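Local coordinates for iron-chelator utilization protein (PDB 4YHB) that probably reduces ferric siderophores with the help of a bound FAD, so that iron taken up by the bacterium can be released, at residues Arg237-Arg242 / Arg248-Asp253; Arg209-Thr214 / Lys233-Leu238; Gly114-Ala117 / Gly123-Leu126. All coordinates share one frame; numbering follows the deposited sequence.

Interaction 1: Arg237-Arg242 / Arg248-Asp253; sequences RLLKER and RDFEVD
Leu239 and Phe250 mark where helix 237-241 passes strand 250-253, their CA atoms 7.7 Å apart, with the two short axes 10.0 Å from each other and nearly antiparallel at 159°. Leu239 carries most of the helix side of the contact and works with two parts of its side chain. Its CB lies over one face of the Phe250 ring, 4.1 Å from the centroid and 15° off the normal, a CH-pi contact displaced toward the CD2 and CE2 rim. Its CD1 reaches down to the root of the ring, 3.7 Å from Phe250 CG, and extends to Val252 CG2 at 3.9 Å, so that one methyl group bridges two strand residues. Phe250 offers its face because CG stands between the backbone N and the carbonyl carbon (chi1 70°), which turns the ring out across the strand, with one face under Leu239 CB. Further out, Lys240 adds the aliphatic part of its chain: CG comes obliquely to Phe250 CZ at 3.8 Å, while bends farther along carry the ammonium group away from the strand. Val223 and Leu244 also touch both Leu239 and Phe250, extending this apolar core. The strand alternates as expected: Phe250 and Val252 point toward the helix, whereas Glu251 points away and bonds through OE2 to Tyr137 OH. Asp253 OD1 is hydrogen-bonded to His265 ND1, a zinc ligand, and so belongs to the second shell of the metal site. The contact illustrates how the helix of a beta-alpha-beta unit, here strand 221-226, helix 229-241 and the edge strand 250-256, packs apolar side chains onto the parallel sheet of a Rossmann-like domain, as in the NAD(P)-binding domains of ferredoxin reductase relatives.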
loop_
_atom_site.group_PDB
_atom_site.type_symbol
_atom_site.label_atom_id
_atom_site.label_comp_id
_atom_site.label_asym_id
_atom_site.label_seq_id
_atom_site.Cartn_x
_atom_site.Cartn_y
_atom_site.Cartn_z
ATOM N N ARG A 237 -18.935 -3.472 -7.122
ATOM C CA ARG A 237 -20.297 -3.630 -7.623
ATOM C C ARG A 237 -21.317 -2.930 -6.723
ATOM O O ARG A 237 -22.222 -2.243 -7.204
ATOM C CB ARG A 237 -20.646 -5.115 -7.761
ATOM C CG ARG A 237 -19.992 -5.785 -8.946
ATOM C CD ARG A 237 -20.387 -7.274 -9.035
ATOM N NE ARG A 237 -19.649 -8.136 -8.113
ATOM C CZ ARG A 237 -20.198 -9.095 -7.382
ATOM N NH1 ARG A 237 -21.514 -9.269 -7.392
ATOM N NH2 ARG A 237 -19.425 -9.832 -6.598
ATOM N N LEU A 238 -21.143 -3.072 -5.417
ATOM C CA LEU A 238 -22.061 -2.486 -4.454
ATOM C C LEU A 238 -22.046 -0.963 -4.549
ATOM O O LEU A 238 -23.090 -0.314 -4.490
ATOM C CB LEU A 238 -21.693 -2.946 -3.047
ATOM C CG LEU A 238 -22.688 -2.662 -1.931
ATOM C CD1 LEU A 238 -23.985 -3.430 -2.174
ATOM C CD2 LEU A 238 -22.071 -3.045 -0.603
ATOM N N LEU A 239 -20.854 -0.398 -4.713
ATOM C CA LEU A 239 -20.699 1.047 -4.824
ATOM C C LEU A 239 -21.317 1.584 -6.109
ATOM O O LEU A 239 -21.932 2.648 -6.115
ATOM C CB LEU A 239 -19.218 1.430 -4.761
ATOM C CG LEU A 239 -18.514 1.095 -3.444
ATOM C CD1 LEU A 239 -17.007 1.312 -3.557
ATOM C CD2 LEU A 239 -19.088 1.932 -2.319
ATOM N N LYS A 240 -21.140 0.847 -7.198
ATOM C CA LYS A 240 -21.669 1.265 -8.489
ATOM C C LYS A 240 -23.192 1.143 -8.525
ATOM O O LYS A 240 -23.877 1.991 -9.106
ATOM C CB LYS A 240 -21.040 0.442 -9.615
ATOM C CG LYS A 240 -19.696 0.973 -10.087
ATOM C CD LYS A 240 -18.792 -0.145 -10.574
ATOM C CE LYS A 240 -19.507 -1.071 -11.547
ATOM N NZ LYS A 240 -18.586 -2.138 -12.051
ATOM N N GLU A 241 -23.714 0.093 -7.892
ATOM C CA GLU A 241 -25.155 -0.146 -7.847
ATOM C C GLU A 241 -25.895 0.920 -7.047
ATOM O O GLU A 241 -27.105 1.082 -7.192
ATOM C CB GLU A 241 -25.455 -1.523 -7.259
ATOM C CG GLU A 241 -25.125 -2.677 -8.181
ATOM C CD GLU A 241 -25.488 -4.015 -7.573
ATOM O OE1 GLU A 241 -25.925 -4.037 -6.400
ATOM O OE2 GLU A 241 -25.336 -5.041 -8.270
ATOM N N ARG A 242 -25.171 1.644 -6.201
ATOM C CA ARG A 242 -25.761 2.756 -5.473
ATOM C C ARG A 242 -25.478 4.068 -6.200
ATOM O O ARG A 242 -25.665 5.150 -5.655
ATOM C CB ARG A 242 -25.249 2.784 -4.031
ATOM C CG ARG A 242 -25.595 1.497 -3.277
ATOM C CD ARG A 242 -25.130 1.490 -1.820
ATOM N NE ARG A 242 -23.678 1.400 -1.668
ATOM C CZ ARG A 242 -23.049 1.423 -0.495
ATOM N NH1 ARG A 242 -23.742 1.523 0.629
ATOM N NH2 ARG A 242 -21.728 1.339 -0.442
ATOM N N ARG A 248 -14.434 9.621 -8.790
ATOM C CA ARG A 248 -15.097 10.771 -8.188
ATOM C C ARG A 248 -15.620 10.458 -6.780
ATOM O O ARG A 248 -15.371 11.209 -5.840
ATOM C CB ARG A 248 -16.247 11.244 -9.080
ATOM C CG ARG A 248 -16.866 12.569 -8.649
ATOM C CD ARG A 248 -18.091 12.908 -9.493
ATOM N NE ARG A 248 -19.201 11.996 -9.227
ATOM C CZ ARG A 248 -20.287 11.892 -9.987
ATOM N NH1 ARG A 248 -20.417 12.643 -11.073
ATOM N NH2 ARG A 248 -21.245 11.032 -9.662
ATOM N N ASP A 249 -16.339 9.349 -6.645
ATOM C CA ASP A 249 -16.942 8.976 -5.368
ATOM C C ASP A 249 -16.137 7.888 -4.665
ATOM O O ASP A 249 -16.116 7.803 -3.430
ATOM C CB ASP A 249 -18.379 8.496 -5.574
ATOM C CG ASP A 249 -19.231 9.513 -6.305
ATOM O OD1 ASP A 249 -19.127 10.720 -5.989
ATOM O OD2 ASP A 249 -19.998 9.102 -7.202
ATOM N N PHE A 250 -15.489 7.042 -5.451
ATOM C CA PHE A 250 -14.718 5.957 -4.868
ATOM C C PHE A 250 -13.516 5.552 -5.694
ATOM O O PHE A 250 -13.357 5.955 -6.846
ATOM C CB PHE A 250 -15.604 4.728 -4.643
ATOM C CG PHE A 250 -16.035 4.041 -5.913
ATOM C CD1 PHE A 250 -15.269 3.026 -6.467
ATOM C CD2 PHE A 250 -17.215 4.405 -6.548
ATOM C CE1 PHE A 250 -15.669 2.395 -7.636
ATOM C CE2 PHE A 250 -17.618 3.782 -7.709
ATOM C CZ PHE A 250 -16.848 2.773 -8.256
ATOM N N GLU A 251 -12.671 4.745 -5.070
ATOM C CA GLU A 251 -11.585 4.061 -5.740
ATOM C C GLU A 251 -11.518 2.668 -5.136
ATOM O O GLU A 251 -11.619 2.515 -3.918
ATOM C CB GLU A 251 -10.267 4.812 -5.559
ATOM C CG GLU A 251 -9.338 4.700 -6.731
ATOM C CD GLU A 251 -9.826 5.485 -7.928
ATOM O OE1 GLU A 251 -10.585 4.910 -8.741
ATOM O OE2 GLU A 251 -9.434 6.668 -8.060
ATOM N N VAL A 252 -11.374 1.656 -5.981
ATOM C CA VAL A 252 -11.234 0.284 -5.504
ATOM C C VAL A 252 -10.049 -0.337 -6.222
ATOM O O VAL A 252 -10.056 -0.452 -7.448
ATOM C CB VAL A 252 -12.498 -0.546 -5.755
ATOM C CG1 VAL A 252 -12.226 -2.015 -5.492
ATOM C CG2 VAL A 252 -13.632 -0.048 -4.883
ATOM N N ASP A 253 -9.023 -0.714 -5.466
ATOM C CA ASP A 253 -7.744 -1.084 -6.074
ATOM C C ASP A 253 -7.291 -2.433 -5.537
ATOM O O ASP A 253 -7.002 -2.577 -4.344
ATOM C CB ASP A 253 -6.689 0.003 -5.798
ATOM C CG ASP A 253 -5.536 -0.007 -6.812
ATOM O OD1 ASP A 253 -5.430 -0.967 -7.601
ATOM O OD2 ASP A 253 -4.729 0.948 -6.816
#

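Interaction 2: Arg209-Thr214 / Lys233-Leu238; sequences RALEQT and KPIRRL
Glu212 and Leu238 meet without using the flat carboxylate of Glu212; it is the CG methylene that touches Leu238 CD2, at 3.9 Å, the two side chains crossing at about a right angle. The flat group with partners on opposite faces is the peptide carbonyl of Ala210 nearby: Thr214 OG1 bonds to Ala210 O at 2.8 Å from one face, tilted 32° from the carbonyl plane, and Gln213 N approaches the same oxygen from the other face at 3.2 Å. That double grip holds Ala210 O from two sides near the C-terminal part of helix 206-212. The apolar heart of the contact is Leu211. Its CG is anti to the backbone N (chi1 -177°), which sends the branch out toward the neighbouring helix, and CD2 then settles 3.6 Å from Ile235 CG2. The same methyl group meets Leu238 CD2 at 3.9 Å, these two leucines reaching toward each other tip to tip. Side-by-side helices of this sort are a regular feature of Rossmann-like domains: helix 206-212, on the connection from strand 190-195 to strand 221-226, lies beside helix 229-241 and is backed by the sheet, with Ala210 and Thr214 touching Phe171 of strand 167-174. Ile235 extends the seam one turn back, against Leu207 and Leu208, and Pro234 also packs on Leu208. Proline has no N-H to give to the preceding turn, and helix 233-238 is kinked there, yet Leu238 N still bonds to Pro234 O at 3.0 Å, so regular helical bonding has resumed by Leu238.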
loop_
_atom_site.group_PDB
_atom_site.type_symbol
_atom_site.label_atom_id
_atom_site.label_comp_id
_atom_site.label_asym_id
_atom_site.label_seq_id
_atom_site.Cartn_x
_atom_site.Cartn_y
_atom_site.Cartn_z
ATOM N N ARG A 209 -18.804 -7.430 4.124
ATOM C CA ARG A 209 -19.818 -7.539 5.170
ATOM C C ARG A 209 -19.877 -6.276 6.018
ATOM O O ARG A 209 -20.960 -5.813 6.355
ATOM C CB ARG A 209 -19.550 -8.751 6.059
ATOM C CG ARG A 209 -19.852 -10.081 5.387
ATOM C CD ARG A 209 -19.608 -11.243 6.350
ATOM N NE ARG A 209 -19.719 -12.533 5.676
ATOM C CZ ARG A 209 -20.858 -13.197 5.512
ATOM N NH1 ARG A 209 -21.994 -12.699 5.984
ATOM N NH2 ARG A 209 -20.860 -14.364 4.881
ATOM N N ALA A 210 -18.720 -5.705 6.351
ATOM C CA ALA A 210 -18.692 -4.465 7.130
ATOM C C ALA A 210 -19.268 -3.287 6.340
ATOM O O ALA A 210 -20.006 -2.463 6.885
ATOM C CB ALA A 210 -17.270 -4.151 7.580
ATOM N N LEU A 211 -18.916 -3.208 5.060
ATOM C CA LEU A 211 -19.423 -2.166 4.166
ATOM C C LEU A 211 -20.951 -2.219 4.027
ATOM O O LEU A 211 -21.626 -1.183 4.053
ATOM C CB LEU A 211 -18.782 -2.297 2.787
ATOM C CG LEU A 211 -19.158 -1.225 1.762
ATOM C CD1 LEU A 211 -18.694 0.146 2.217
ATOM C CD2 LEU A 211 -18.561 -1.571 0.409
ATOM N N GLU A 212 -21.476 -3.431 3.881
ATOM C CA GLU A 212 -22.915 -3.663 3.763
ATOM C C GLU A 212 -23.695 -3.178 4.982
ATOM O O GLU A 212 -24.873 -2.824 4.870
ATOM C CB GLU A 212 -23.201 -5.150 3.539
ATOM C CG GLU A 212 -22.875 -5.640 2.135
ATOM C CD GLU A 212 -23.246 -7.096 1.919
ATOM O OE1 GLU A 212 -23.425 -7.826 2.923
ATOM O OE2 GLU A 212 -23.356 -7.512 0.744
ATOM N N GLN A 213 -23.042 -3.155 6.141
ATOM C CA GLN A 213 -23.699 -2.737 7.371
ATOM C C GLN A 213 -23.548 -1.250 7.635
ATOM O O GLN A 213 -24.050 -0.748 8.633
ATOM C CB GLN A 213 -23.145 -3.519 8.568
ATOM C CG GLN A 213 -23.406 -4.993 8.494
ATOM C CD GLN A 213 -24.882 -5.306 8.536
ATOM O OE1 GLN A 213 -25.667 -4.579 9.151
ATOM N NE2 GLN A 213 -25.275 -6.368 7.857
ATOM N N THR A 214 -22.860 -0.545 6.743
ATOM C CA THR A 214 -22.511 0.844 6.986
ATOM C C THR A 214 -23.468 1.799 6.281
ATOM O O THR A 214 -23.612 1.754 5.064
ATOM C CB THR A 214 -21.066 1.138 6.516
ATOM O OG1 THR A 214 -20.160 0.274 7.214
ATOM C CG2 THR A 214 -20.697 2.571 6.790
ATOM N N LYS A 233 -14.172 -7.227 -5.714
ATOM C CA LYS A 233 -15.130 -7.209 -6.829
ATOM C C LYS A 233 -16.572 -6.943 -6.375
ATOM O O LYS A 233 -17.251 -6.106 -6.966
ATOM C CB LYS A 233 -15.070 -8.515 -7.624
ATOM C CG LYS A 233 -13.901 -8.607 -8.585
ATOM C CD LYS A 233 -13.891 -9.948 -9.301
ATOM C CE LYS A 233 -12.545 -10.222 -9.966
ATOM N NZ LYS A 233 -12.487 -11.594 -10.564
ATOM N N PRO A 234 -17.045 -7.633 -5.316
ATOM C CA PRO A 234 -18.394 -7.299 -4.859
ATOM C C PRO A 234 -18.487 -5.921 -4.219
ATOM O O PRO A 234 -19.581 -5.369 -4.214
ATOM C CB PRO A 234 -18.683 -8.378 -3.824
ATOM C CG PRO A 234 -17.359 -8.829 -3.367
ATOM C CD PRO A 234 -16.527 -8.811 -4.600
ATOM N N ILE A 235 -17.387 -5.392 -3.676
ATOM C CA ILE A 235 -17.373 -4.056 -3.091
ATOM C C ILE A 235 -17.531 -3.006 -4.181
ATOM O O ILE A 235 -18.294 -2.050 -4.031
ATOM C CB ILE A 235 -16.052 -3.803 -2.282
ATOM C CG1 ILE A 235 -16.036 -4.668 -1.022
ATOM C CG2 ILE A 235 -15.906 -2.327 -1.894
ATOM C CD1 ILE A 235 -14.728 -4.648 -0.250
ATOM N N ARG A 236 -16.804 -3.193 -5.280
ATOM C CA ARG A 236 -16.909 -2.319 -6.450
ATOM C C ARG A 236 -18.358 -2.285 -6.957
ATOM O O ARG A 236 -18.940 -1.217 -7.151
ATOM C CB ARG A 236 -15.949 -2.806 -7.542
ATOM C CG ARG A 236 -16.032 -2.088 -8.876
ATOM C CD ARG A 236 -15.024 -2.676 -9.887
ATOM N NE ARG A 236 -13.626 -2.419 -9.519
ATOM C CZ ARG A 236 -12.787 -3.323 -9.007
ATOM N NH1 ARG A 236 -13.183 -4.569 -8.785
ATOM N NH2 ARG A 236 -11.539 -2.977 -8.713
ATOM N N ARG A 237 -18.935 -3.472 -7.122
ATOM C CA ARG A 237 -20.297 -3.630 -7.623
ATOM C C ARG A 237 -21.317 -2.930 -6.723
ATOM O O ARG A 237 -22.222 -2.243 -7.204
ATOM C CB ARG A 237 -20.646 -5.115 -7.761
ATOM C CG ARG A 237 -19.992 -5.785 -8.946
ATOM C CD ARG A 237 -20.387 -7.274 -9.035
ATOM N NE ARG A 237 -19.649 -8.136 -8.113
ATOM C CZ ARG A 237 -20.198 -9.095 -7.382
ATOM N NH1 ARG A 237 -21.514 -9.269 -7.392
ATOM N NH2 ARG A 237 -19.425 -9.832 -6.598
ATOM N N LEU A 238 -21.143 -3.072 -5.417
ATOM C CA LEU A 238 -22.061 -2.486 -4.454
ATOM C C LEU A 238 -22.046 -0.963 -4.549
ATOM O O LEU A 238 -23.090 -0.314 -4.490
ATOM C CB LEU A 238 -21.693 -2.946 -3.047
ATOM C CG LEU A 238 -22.688 -2.662 -1.931
ATOM C CD1 LEU A 238 -23.985 -3.430 -2.174
ATOM C CD2 LEU A 238 -22.071 -3.045 -0.603
#

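Interaction 3: Gly114-Ala117 / Gly123-Leu126; sequences GRWA and GDRL
Trp116 presents one face of its indole to Leu126. The leucine CD1 sits over the six-membered ring, 4.0 Å from its centroid and 23° off the normal, as a CH-pi contact, while CD2 reaches back to Trp116 NE1 at 3.8 Å; the forked end thus spreads over both rings. Asp124 adds its CB, 3.9 Å from Trp116 CZ2. A chi1 of 178° sets Trp116 CG opposite the backbone N and carries the indole from the helix across to the strand. Two waters complete this shell. Water 1 lies in the ring plane, accepts from Trp116 NE1 at 2.8 Å and donates to Arg125 O at 2.9 Å, so the indole N-H is tied to the strand backbone. Water 2, over the opposite face from Leu126, lies 3.0 Å from Trp116 O and 2.9 Å from Asp124 OD2, with more acceptors nearby than protons to give. Replacing Trp116 by an alanine would probably strip the CH-pi partner from Leu126, open a gap between helix and strand, and leave water 1 without its indole donor. Further out, Gln121 N bonds to Asp124 OD2 and so steadies the carboxylate, and the rings of Phe105 and Phe58, the latter edge-to-face, hem in the indole. Two residues earlier, Gly114 N bonds to a phosphate oxygen of FAD, so the same short helix serves both cofactor and barrel wall. Helix 112-118 thus rests on the antiparallel barrel of the FAD-binding domain, where strand 125-129 pairs through Leu126 with Leu20 of strand 17-29, and Val22 of that neighbouring strand touches both Trp116 and Asp124.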
loop_
_atom_site.group_PDB
_atom_site.type_symbol
_atom_site.label_atom_id
_atom_site.label_comp_id
_atom_site.label_asym_id
_atom_site.label_seq_id
_atom_site.Cartn_x
_atom_site.Cartn_y
_atom_site.Cartn_z
ATOM N N GLY A 114 7.535 -11.198 0.688
ATOM C CA GLY A 114 7.194 -11.611 2.043
ATOM C C GLY A 114 8.356 -12.301 2.748
ATOM O O GLY A 114 8.626 -12.034 3.917
ATOM N N ARG A 115 9.054 -13.180 2.041
ATOM C CA ARG A 115 10.148 -13.921 2.660
ATOM C C ARG A 115 11.354 -13.023 2.935
ATOM O O ARG A 115 12.046 -13.211 3.935
ATOM C CB ARG A 115 10.537 -15.125 1.788
ATOM C CG ARG A 115 9.536 -16.279 1.904
ATOM C CD ARG A 115 10.030 -17.562 1.224
ATOM N NE ARG A 115 10.109 -17.430 -0.228
ATOM C CZ ARG A 115 9.184 -17.870 -1.084
ATOM N NH1 ARG A 115 8.087 -18.486 -0.645
ATOM N NH2 ARG A 115 9.361 -17.695 -2.386
ATOM N N TRP A 116 11.586 -12.036 2.074
ATOM C CA TRP A 116 12.655 -11.053 2.292
ATOM C C TRP A 116 12.372 -10.222 3.545
ATOM O O TRP A 116 13.276 -9.947 4.344
ATOM C CB TRP A 116 12.813 -10.124 1.071
ATOM C CG TRP A 116 13.874 -9.060 1.255
ATOM C CD1 TRP A 116 15.177 -9.117 0.844
ATOM C CD2 TRP A 116 13.720 -7.794 1.917
ATOM N NE1 TRP A 116 15.837 -7.966 1.202
ATOM C CE2 TRP A 116 14.965 -7.140 1.870
ATOM C CE3 TRP A 116 12.642 -7.143 2.533
ATOM C CZ2 TRP A 116 15.168 -5.877 2.417
ATOM C CZ3 TRP A 116 12.849 -5.894 3.089
ATOM C CH2 TRP A 116 14.103 -5.268 3.016
ATOM N N ALA A 117 11.113 -9.812 3.708
ATOM C CA ALA A 117 10.703 -9.022 4.867
ATOM C C ALA A 117 11.004 -9.731 6.190
ATOM O O ALA A 117 11.327 -9.083 7.190
ATOM C CB ALA A 117 9.200 -8.698 4.790
ATOM N N GLY A 123 21.630 -2.906 6.321
ATOM C CA GLY A 123 22.646 -3.359 5.387
ATOM C C GLY A 123 22.106 -4.093 4.169
ATOM O O GLY A 123 22.790 -4.154 3.156
ATOM N N ASP A 124 20.908 -4.674 4.265
ATOM C CA ASP A 124 20.234 -5.225 3.080
ATOM C C ASP A 124 19.989 -4.104 2.093
ATOM O O ASP A 124 19.697 -2.989 2.500
ATOM C CB ASP A 124 18.891 -5.876 3.426
ATOM C CG ASP A 124 19.038 -7.154 4.228
ATOM O OD1 ASP A 124 20.150 -7.717 4.258
ATOM O OD2 ASP A 124 18.025 -7.605 4.809
ATOM N N ARG A 125 20.081 -4.396 0.802
ATOM C CA ARG A 125 19.816 -3.367 -0.196
ATOM C C ARG A 125 18.713 -3.795 -1.160
ATOM O O ARG A 125 18.538 -4.983 -1.435
ATOM C CB ARG A 125 21.114 -3.023 -0.947
ATOM C CG ARG A 125 22.211 -2.516 -0.002
ATOM C CD ARG A 125 23.562 -2.258 -0.680
ATOM N NE ARG A 125 24.555 -1.798 0.302
ATOM C CZ ARG A 125 25.486 -2.572 0.859
ATOM N NH1 ARG A 125 25.594 -3.852 0.523
ATOM N NH2 ARG A 125 26.334 -2.054 1.742
ATOM N N LEU A 126 17.967 -2.813 -1.661
ATOM C CA LEU A 126 16.915 -3.056 -2.632
ATOM C C LEU A 126 16.993 -2.044 -3.756
ATOM O O LEU A 126 17.298 -0.872 -3.524
ATOM C CB LEU A 126 15.532 -2.972 -1.975
ATOM C CG LEU A 126 15.186 -4.020 -0.919
ATOM C CD1 LEU A 126 13.795 -3.723 -0.332
ATOM C CD2 LEU A 126 15.244 -5.411 -1.535
HETATM O O HOH W 1 18.323 -7.358 0.194
HETATM O O HOH W 2 16.204 -9.696 3.943
#

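Interaction 3 comes first along the chain, in the FAD-binding barrel domain; interactions 2 and 1 follow in the domain built on the parallel sheet. The later two have centres about 9 Å apart and share helix 229-241, where Ile235 and Leu238 face helix 206-212 and Leu239 and Lys240 face strand 250-256. A weak hydrogen bond from Arg236 NH2 to Val252 O also joins them. Interaction 3 lies about 35 Å from each of the others, centre to centre, across the middle of the chain. The set thus samples both halves of a two-domain flavoprotein, with interaction 3 at the FAD site itself, through Gly114, an arrangement consistent with ferredoxin-reductase-like relatives.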